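Local coordinates for penicillin-binding protein 2 (Pbp2) (Helicobacter pylori, PDB 5LP5) that probably cross-links peptidoglycan as a penicillin-binding transpeptidase of the cell-shape machinery and forms a complex with the rod shape-determining protein MreC, at residues Val390-Thr396 with Leu442-Tyr447. Numbering follows the deposited sequence.
Sequences VGFGEKT and LQVLAY
Residues 390-396 form an irregular loop that bends round the Gln443 side chain of helix 441-453. In CA register, Val390 faces Tyr447 and Phe392 faces Gln443, each pair 5.8 Å apart. Gly391 has phi 100° and psi 25°, which suits glycine, and lies close to the helix. One hydrogen bond joins the segments: Gln443 NE2 donates to Glu394 O (2.6 Å, 156°). Gln443 (chi1 m, chi2 t) thus reaches into the bend of the loop, and its OE1 accepts from Thr440 N. In the penicillin-binding transpeptidase domain, this helix packs against the five-stranded antiparallel sheet through Val444 and Leu445, and the loop lies across the helix from that sheet. The aromatic contact is edge-to-face. The Phe392 edge meets the Tyr447 face, with centroids 4.8 Å apart and planes at 55°. Tyr447 OH hydrogen-bonds to Val312 O, beside the presumed SxxK serine, Ser311. Apolar contacts include Val390 CG2 to Tyr447 CD1 (3.7 Å), Phe392 CE2 to Val444 CG2 (4.3 Å) and the methyls Thr396 CG2 and Ala446 CB (3.8 Å). Thr396 OG1 hydrogen-bonds to Glu403 OE2.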
loop_
_atom_site.group_PDB
_atom_site.type_symbol
_atom_site.label_atom_id
_atom_site.label_comp_id
_atom_site.label_asym_id
_atom_site.label_seq_id
_atom_site.Cartn_x
_atom_site.Cartn_y
_atom_site.Cartn_z
ATOM N N VAL A 390 20.371 9.327 37.285
ATOM C CA VAL A 390 21.009 8.735 36.094
ATOM C C VAL A 390 20.046 7.883 35.246
ATOM O O VAL A 390 20.498 7.145 34.357
ATOM C CB VAL A 390 22.289 7.911 36.423
ATOM C CG1 VAL A 390 23.298 8.760 37.176
ATOM C CG2 VAL A 390 21.983 6.645 37.206
ATOM N N GLY A 391 18.744 7.965 35.546
ATOM C CA GLY A 391 17.678 7.508 34.647
ATOM C C GLY A 391 17.030 6.150 34.901
ATOM O O GLY A 391 16.504 5.554 33.960
ATOM N N PHE A 392 17.055 5.659 36.141
ATOM C CA PHE A 392 16.511 4.312 36.464
ATOM C C PHE A 392 15.075 4.289 37.014
ATOM O O PHE A 392 14.402 3.223 37.037
ATOM C CB PHE A 392 17.417 3.589 37.464
ATOM C CG PHE A 392 18.557 2.861 36.829
ATOM C CD1 PHE A 392 19.840 3.361 36.901
ATOM C CD2 PHE A 392 18.340 1.674 36.162
ATOM C CE1 PHE A 392 20.893 2.678 36.324
ATOM C CE2 PHE A 392 19.384 0.994 35.575
ATOM C CZ PHE A 392 20.662 1.494 35.656
ATOM N N GLY A 393 14.607 5.445 37.462
ATOM C CA GLY A 393 13.271 5.531 38.050
ATOM C C GLY A 393 12.159 5.659 37.031
ATOM O O GLY A 393 11.072 5.140 37.221
ATOM N N GLU A 394 12.462 6.347 35.938
ATOM C CA GLU A 394 11.460 6.887 35.049
ATOM C C GLU A 394 11.623 6.370 33.635
ATOM O O GLU A 394 12.555 5.615 33.328
ATOM C CB GLU A 394 11.549 8.423 35.069
ATOM C CG GLU A 394 11.170 9.042 36.409
ATOM C CD GLU A 394 9.741 8.701 36.839
ATOM O OE1 GLU A 394 8.848 8.600 35.966
ATOM O OE2 GLU A 394 9.505 8.534 38.056
ATOM N N LYS A 395 10.691 6.778 32.782
ATOM C CA LYS A 395 10.745 6.446 31.365
ATOM C C LYS A 395 11.886 7.212 30.707
ATOM O O LYS A 395 12.114 8.367 31.042
ATOM C CB LYS A 395 9.445 6.844 30.661
ATOM C CG LYS A 395 8.161 6.316 31.269
ATOM C CD LYS A 395 6.980 6.707 30.385
ATOM C CE LYS A 395 5.655 6.210 30.950
ATOM N NZ LYS A 395 4.531 6.365 29.982
ATOM N N THR A 396 12.582 6.564 29.775
ATOM C CA THR A 396 13.538 7.232 28.910
ATOM C C THR A 396 12.847 8.230 27.965
ATOM O O THR A 396 13.479 9.205 27.535
ATOM C CB THR A 396 14.375 6.237 28.073
ATOM O OG1 THR A 396 13.516 5.475 27.213
ATOM C CG2 THR A 396 15.195 5.281 28.979
ATOM N N LEU A 442 16.084 -0.284 27.807
ATOM C CA LEU A 442 16.150 1.135 27.447
ATOM C C LEU A 442 16.808 1.990 28.549
ATOM O O LEU A 442 17.675 2.818 28.266
ATOM C CB LEU A 442 14.769 1.674 27.075
ATOM C CG LEU A 442 14.350 1.478 25.602
ATOM C CD1 LEU A 442 12.882 1.864 25.390
ATOM C CD2 LEU A 442 15.200 2.272 24.629
ATOM N N GLN A 443 16.406 1.778 29.793
ATOM C CA GLN A 443 16.955 2.540 30.922
ATOM C C GLN A 443 18.464 2.387 31.017
ATOM O O GLN A 443 19.193 3.389 31.185
ATOM C CB GLN A 443 16.268 2.138 32.246
ATOM C CG GLN A 443 14.883 2.781 32.388
ATOM C CD GLN A 443 14.088 2.328 33.594
ATOM O OE1 GLN A 443 14.173 1.179 34.025
ATOM N NE2 GLN A 443 13.298 3.244 34.141
ATOM N N VAL A 444 18.931 1.143 30.875
ATOM C CA VAL A 444 20.371 0.828 30.962
ATOM C C VAL A 444 21.146 1.536 29.849
ATOM O O VAL A 444 22.224 2.092 30.088
ATOM C CB VAL A 444 20.609 -0.687 30.874
ATOM C CG1 VAL A 444 22.095 -1.006 30.890
ATOM C CG2 VAL A 444 19.904 -1.406 32.016
ATOM N N LEU A 445 20.577 1.515 28.641
ATOM C CA LEU A 445 21.141 2.178 27.461
ATOM C C LEU A 445 21.274 3.687 27.630
ATOM O O LEU A 445 22.350 4.252 27.336
ATOM C CB LEU A 445 20.271 1.885 26.232
ATOM C CG LEU A 445 20.624 2.615 24.930
ATOM C CD1 LEU A 445 21.815 1.996 24.225
ATOM C CD2 LEU A 445 19.429 2.629 24.005
ATOM N N ALA A 446 20.193 4.348 28.053
ATOM C CA ALA A 446 20.229 5.792 28.246
ATOM C C ALA A 446 21.280 6.137 29.306
ATOM O O ALA A 446 22.082 7.079 29.158
ATOM C CB ALA A 446 18.866 6.309 28.662
ATOM N N TYR A 447 21.248 5.354 30.371
ATOM C CA TYR A 447 22.190 5.456 31.475
ATOM C C TYR A 447 23.628 5.334 30.988
ATOM O O TYR A 447 24.468 6.181 31.310
ATOM C CB TYR A 447 21.829 4.365 32.518
ATOM C CG TYR A 447 22.908 3.887 33.464
ATOM C CD1 TYR A 447 23.427 4.717 34.454
ATOM C CD2 TYR A 447 23.356 2.576 33.403
ATOM C CE1 TYR A 447 24.393 4.262 35.340
ATOM C CE2 TYR A 447 24.318 2.106 34.272
ATOM C CZ TYR A 447 24.838 2.947 35.246
ATOM O OH TYR A 447 25.780 2.443 36.123
#